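Local coordinates for protein - conserved hypothetical (Bacillus anthracis, PDB 4LES), which is of unknown function, a conserved hypothetical protein whose modelled part is a compact domain rich in antiparallel beta strands, at residues Pro133-Tyr145 against Gly191-Glu203. Sequence-based numbering, arbitrary orientation.
Sequences PSVDLVDENDNAY and GKWYVVVNNEYKE
Strands 135-139 and 193-197 run antiparallel, the axes of these short segments approaching to 4.7 Å, with Asp136 facing Val196 and Val138 facing Tyr194 as hydrogen-bonded pairs. The bond from Asn198 N to Ser134 O (2.8 Å) continues the ladder. Trp193 fills the end of the buried face. Asp139 CB sits over the six-membered ring of Trp193, a CH-pi contact 3.6 Å from that ring's centroid. Leu137 CG comes within 3.8 Å of Trp193 CE3. The Tyr145 ring leans against the same indole, its plane turned by 35°. With CG between backbone N and carbonyl carbon (chi1 64°), the Asp139 carboxylate turns back into its own loop: OD1 accepts from Asn143 N, and OD2 from Tyr145 OH and, by its syn lone pair, from Asn143 ND2. On the other face Val138 CG2 meets Val196 CG2 at 3.6 Å. The Lys202 chain passes over the Tyr194 ring, and Lys202 NZ forms a salt bridge with Asp142 OD1 (3.3 Å), its hydrogen bond weak. Beyond the ladder, Lys192 N donates to Glu140 OE1 (2.9 Å) from above the Glu140 carboxylate plane. The face with Val135, Leu137, Trp193 and Val195 packs on strands 83-96 and 174-184. The arrangement is a three-stranded antiparallel sheet, 135-139 at one edge, laid against the four-stranded sheet as in a beta sandwich.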
loop_
_atom_site.group_PDB
_atom_site.type_symbol
_atom_site.label_atom_id
_atom_site.label_comp_id
_atom_site.label_asym_id
_atom_site.label_seq_id
_atom_site.Cartn_x
_atom_site.Cartn_y
_atom_site.Cartn_z
ATOM N N PRO A 133 2.192 8.826 -8.370
ATOM C CA PRO A 133 2.736 9.410 -7.164
ATOM C C PRO A 133 3.155 8.392 -6.116
ATOM O O PRO A 133 2.561 7.334 -5.999
ATOM C CB PRO A 133 1.572 10.244 -6.626
ATOM C CG PRO A 133 0.761 10.588 -7.825
ATOM C CD PRO A 133 0.860 9.367 -8.694
ATOM N N SER A 134 4.163 8.752 -5.336
ATOM C CA SER A 134 4.609 7.932 -4.235
ATOM C C SER A 134 3.526 7.833 -3.141
ATOM O O SER A 134 2.791 8.796 -2.868
ATOM C CB SER A 134 5.839 8.575 -3.604
ATOM O OG SER A 134 5.509 9.871 -3.110
ATOM N N VAL A 135 3.424 6.661 -2.537
ATOM C CA VAL A 135 2.527 6.430 -1.409
ATOM C C VAL A 135 3.419 5.716 -0.414
ATOM O O VAL A 135 3.834 4.597 -0.667
ATOM C CB VAL A 135 1.305 5.549 -1.777
ATOM C CG1 VAL A 135 0.463 5.272 -0.541
ATOM C CG2 VAL A 135 0.446 6.201 -2.862
ATOM N N ASP A 136 3.734 6.366 0.704
ATOM C CA ASP A 136 4.620 5.777 1.699
ATOM C C ASP A 136 4.051 5.728 3.103
ATOM O O ASP A 136 3.327 6.610 3.522
ATOM C CB ASP A 136 5.887 6.581 1.797
ATOM C CG ASP A 136 6.674 6.592 0.508
ATOM O OD1 ASP A 136 6.860 5.530 -0.119
ATOM O OD2 ASP A 136 7.095 7.676 0.144
ATOM N N LEU A 137 4.419 4.660 3.798
ATOM C CA LEU A 137 4.106 4.466 5.175
ATOM C C LEU A 137 5.172 5.226 5.926
ATOM O O LEU A 137 6.368 5.016 5.684
ATOM C CB LEU A 137 4.168 2.998 5.540
ATOM C CG LEU A 137 3.942 2.708 7.011
ATOM C CD1 LEU A 137 2.476 2.957 7.375
ATOM C CD2 LEU A 137 4.347 1.278 7.299
ATOM N N VAL A 138 4.755 6.094 6.845
ATOM C CA VAL A 138 5.700 6.931 7.594
ATOM C C VAL A 138 5.384 6.907 9.069
ATOM O O VAL A 138 4.201 6.923 9.457
ATOM C CB VAL A 138 5.659 8.379 7.107
ATOM C CG1 VAL A 138 6.726 9.225 7.799
ATOM C CG2 VAL A 138 5.863 8.427 5.606
ATOM N N ASP A 139 6.434 6.840 9.895
ATOM C CA ASP A 139 6.247 6.796 11.354
ATOM C C ASP A 139 6.330 8.191 11.951
ATOM O O ASP A 139 6.472 9.154 11.222
ATOM C CB ASP A 139 7.234 5.818 12.012
ATOM C CG ASP A 139 8.694 6.223 11.872
ATOM O OD1 ASP A 139 9.024 7.415 11.708
ATOM O OD2 ASP A 139 9.532 5.311 11.972
ATOM N N GLU A 140 6.229 8.304 13.273
ATOM C CA GLU A 140 6.284 9.618 13.932
ATOM C C GLU A 140 7.703 10.248 13.886
ATOM O O GLU A 140 7.853 11.436 14.100
ATOM C CB GLU A 140 5.728 9.539 15.369
ATOM C CG GLU A 140 6.514 8.626 16.296
ATOM C CD GLU A 140 5.747 8.189 17.546
ATOM O OE1 GLU A 140 4.522 8.425 17.646
ATOM O OE2 GLU A 140 6.378 7.577 18.433
ATOM N N ASN A 141 8.725 9.451 13.582
ATOM C CA ASN A 141 10.092 9.964 13.454
ATOM C C ASN A 141 10.447 10.308 12.009
ATOM O O ASN A 141 11.608 10.526 11.692
ATOM C CB ASN A 141 11.069 8.936 13.976
ATOM C CG ASN A 141 10.824 8.611 15.415
ATOM O OD1 ASN A 141 10.702 7.447 15.789
ATOM N ND2 ASN A 141 10.693 9.645 16.229
ATOM N N ASP A 142 9.434 10.328 11.141
ATOM C CA ASP A 142 9.579 10.664 9.726
ATOM C C ASP A 142 10.388 9.675 8.892
ATOM O O ASP A 142 10.914 10.020 7.838
ATOM C CB ASP A 142 10.054 12.113 9.542
ATOM C CG ASP A 142 8.946 13.120 9.831
ATOM O OD1 ASP A 142 7.909 13.085 9.127
ATOM O OD2 ASP A 142 9.111 13.952 10.745
ATOM N N ASN A 143 10.480 8.436 9.350
ATOM C CA ASN A 143 11.099 7.419 8.535
ATOM C C ASN A 143 10.011 6.972 7.579
ATOM O O ASN A 143 8.893 6.670 8.008
ATOM C CB ASN A 143 11.560 6.245 9.360
ATOM C CG ASN A 143 12.665 6.611 10.310
ATOM O OD1 ASN A 143 13.733 7.077 9.899
ATOM N ND2 ASN A 143 12.425 6.387 11.590
ATOM N N ALA A 144 10.329 6.994 6.290
ATOM C CA ALA A 144 9.436 6.552 5.254
ATOM C C ALA A 144 9.934 5.161 4.889
ATOM O O ALA A 144 11.134 4.962 4.755
ATOM C CB ALA A 144 9.515 7.500 4.079
ATOM N N TYR A 145 9.039 4.193 4.755
ATOM C CA TYR A 145 9.453 2.826 4.462
ATOM C C TYR A 145 9.348 2.445 2.993
ATOM O O TYR A 145 8.536 3.000 2.237
ATOM C CB TYR A 145 8.697 1.841 5.363
ATOM C CG TYR A 145 9.060 2.072 6.801
ATOM C CD1 TYR A 145 8.461 3.094 7.528
ATOM C CD2 TYR A 145 10.042 1.312 7.421
ATOM C CE1 TYR A 145 8.810 3.345 8.831
ATOM C CE2 TYR A 145 10.408 1.560 8.732
ATOM C CZ TYR A 145 9.787 2.577 9.431
ATOM O OH TYR A 145 10.131 2.826 10.744
ATOM N N GLY A 191 3.203 3.398 18.345
ATOM C CA GLY A 191 3.448 4.728 17.805
ATOM C C GLY A 191 2.367 5.279 16.907
ATOM O O GLY A 191 1.373 4.598 16.597
ATOM N N LYS A 192 2.563 6.538 16.510
ATOM C CA LYS A 192 1.707 7.204 15.533
ATOM C C LYS A 192 2.252 6.901 14.127
ATOM O O LYS A 192 3.476 6.898 13.898
ATOM C CB LYS A 192 1.662 8.695 15.779
ATOM C CG LYS A 192 1.062 9.021 17.138
ATOM C CD LYS A 192 0.990 10.506 17.402
ATOM C CE LYS A 192 0.370 10.732 18.770
ATOM N NZ LYS A 192 0.405 12.163 19.163
ATOM N N TRP A 193 1.339 6.626 13.202
ATOM C CA TRP A 193 1.694 6.282 11.838
ATOM C C TRP A 193 0.858 7.064 10.848
ATOM O O TRP A 193 -0.246 7.521 11.148
ATOM C CB TRP A 193 1.601 4.761 11.629
ATOM C CG TRP A 193 2.654 4.044 12.416
ATOM C CD1 TRP A 193 2.642 3.796 13.764
ATOM C CD2 TRP A 193 3.895 3.520 11.924
ATOM N NE1 TRP A 193 3.797 3.146 14.138
ATOM C CE2 TRP A 193 4.582 2.963 13.031
ATOM C CE3 TRP A 193 4.486 3.456 10.656
ATOM C CZ2 TRP A 193 5.838 2.353 12.911
ATOM C CZ3 TRP A 193 5.742 2.849 10.532
ATOM C CH2 TRP A 193 6.401 2.301 11.659
ATOM N N TYR A 194 1.424 7.233 9.663
ATOM C CA TYR A 194 0.820 8.041 8.636
ATOM C C TYR A 194 1.034 7.445 7.267
ATOM O O TYR A 194 1.919 6.593 7.057
ATOM C CB TYR A 194 1.502 9.428 8.625
ATOM C CG TYR A 194 1.569 10.108 9.966
ATOM C CD1 TYR A 194 2.555 9.777 10.877
ATOM C CD2 TYR A 194 0.637 11.086 10.326
ATOM C CE1 TYR A 194 2.617 10.393 12.133
ATOM C CE2 TYR A 194 0.700 11.724 11.569
ATOM C CZ TYR A 194 1.688 11.367 12.467
ATOM O OH TYR A 194 1.759 11.964 13.690
ATOM N N VAL A 195 0.207 7.883 6.331
ATOM C CA VAL A 195 0.419 7.561 4.921
ATOM C C VAL A 195 0.682 8.902 4.226
ATOM O O VAL A 195 -0.111 9.842 4.365
ATOM C CB VAL A 195 -0.752 6.825 4.271
ATOM C CG1 VAL A 195 -0.497 6.695 2.780
ATOM C CG2 VAL A 195 -0.915 5.433 4.896
ATOM N N VAL A 196 1.827 9.004 3.540
ATOM C CA VAL A 196 2.187 10.232 2.826
ATOM C C VAL A 196 2.050 10.016 1.318
ATOM O O VAL A 196 2.624 9.075 0.739
ATOM C CB VAL A 196 3.606 10.746 3.190
ATOM C CG1 VAL A 196 3.985 11.950 2.343
ATOM C CG2 VAL A 196 3.660 11.099 4.671
ATOM N N VAL A 197 1.279 10.896 0.692
ATOM C CA VAL A 197 1.015 10.797 -0.720
ATOM C C VAL A 197 1.667 11.951 -1.499
ATOM O O VAL A 197 1.424 13.145 -1.234
ATOM C CB VAL A 197 -0.498 10.732 -0.996
ATOM C CG1 VAL A 197 -0.778 10.737 -2.491
ATOM C CG2 VAL A 197 -1.099 9.472 -0.360
ATOM N N ASN A 198 2.526 11.551 -2.426
ATOM C CA ASN A 198 3.232 12.446 -3.328
ATOM C C ASN A 198 4.046 13.474 -2.577
ATOM O O ASN A 198 4.238 14.560 -3.077
ATOM C CB ASN A 198 2.211 13.174 -4.198
ATOM C CG ASN A 198 2.847 13.776 -5.426
ATOM O OD1 ASN A 198 3.732 13.178 -6.029
ATOM N ND2 ASN A 198 2.411 14.958 -5.796
ATOM N N ASN A 199 4.492 13.120 -1.374
ATOM C CA ASN A 199 5.170 14.036 -0.454
ATOM C C ASN A 199 4.392 15.335 -0.319
ATOM O O ASN A 199 4.963 16.377 -0.105
ATOM C CB ASN A 199 6.604 14.286 -0.924
ATOM C CG ASN A 199 7.480 13.073 -0.724
ATOM O OD1 ASN A 199 7.662 12.607 0.408
ATOM N ND2 ASN A 199 8.030 12.546 -1.812
ATOM N N GLU A 200 3.080 15.241 -0.441
ATOM C CA GLU A 200 2.195 16.397 -0.488
ATOM C C GLU A 200 1.051 16.320 0.522
ATOM O O GLU A 200 0.569 17.347 0.981
ATOM C CB GLU A 200 1.620 16.444 -1.903
ATOM C CG GLU A 200 0.846 17.680 -2.271
ATOM C CD GLU A 200 0.390 17.659 -3.717
ATOM O OE1 GLU A 200 -0.155 18.673 -4.163
ATOM O OE2 GLU A 200 0.566 16.650 -4.421
ATOM N N TYR A 201 0.592 15.104 0.841
ATOM C CA TYR A 201 -0.469 14.912 1.799
ATOM C C TYR A 201 0.039 13.957 2.854
ATOM O O TYR A 201 0.771 13.005 2.543
ATOM C CB TYR A 201 -1.684 14.257 1.146
ATOM C CG TYR A 201 -2.272 15.014 -0.006
ATOM C CD1 TYR A 201 -1.849 14.771 -1.305
ATOM C CD2 TYR A 201 -3.282 15.952 0.199
ATOM C CE1 TYR A 201 -2.393 15.460 -2.372
ATOM C CE2 TYR A 201 -3.848 16.630 -0.865
ATOM C CZ TYR A 201 -3.395 16.378 -2.156
ATOM O OH TYR A 201 -3.931 17.071 -3.224
ATOM N N LYS A 202 -0.368 14.192 4.097
ATOM C CA LYS A 202 0.018 13.350 5.220
ATOM C C LYS A 202 -1.268 12.999 5.935
ATOM O O LYS A 202 -1.943 13.851 6.469
ATOM C CB LYS A 202 0.992 14.081 6.132
ATOM C CG LYS A 202 1.602 13.226 7.228
ATOM C CD LYS A 202 2.709 14.006 7.929
ATOM C CE LYS A 202 3.558 13.087 8.788
ATOM N NZ LYS A 202 4.711 13.772 9.436
ATOM N N GLU A 203 -1.632 11.737 5.893
ATOM C CA GLU A 203 -2.870 11.271 6.519
ATOM C C GLU A 203 -2.497 10.386 7.698
ATOM O O GLU A 203 -1.827 9.367 7.505
ATOM C CB GLU A 203 -3.613 10.479 5.441
ATOM C CG GLU A 203 -4.836 9.751 5.864
ATOM C CD GLU A 203 -5.931 10.692 6.260
ATOM O OE1 GLU A 203 -5.871 11.893 5.851
ATOM O OE2 GLU A 203 -6.844 10.203 6.961
HETATM O O HOH W 1 4.883 10.209 -0.602
HETATM O O HOH W 2 5.661 11.217 -5.966
HETATM O O HOH W 3 6.879 9.806 1.325
#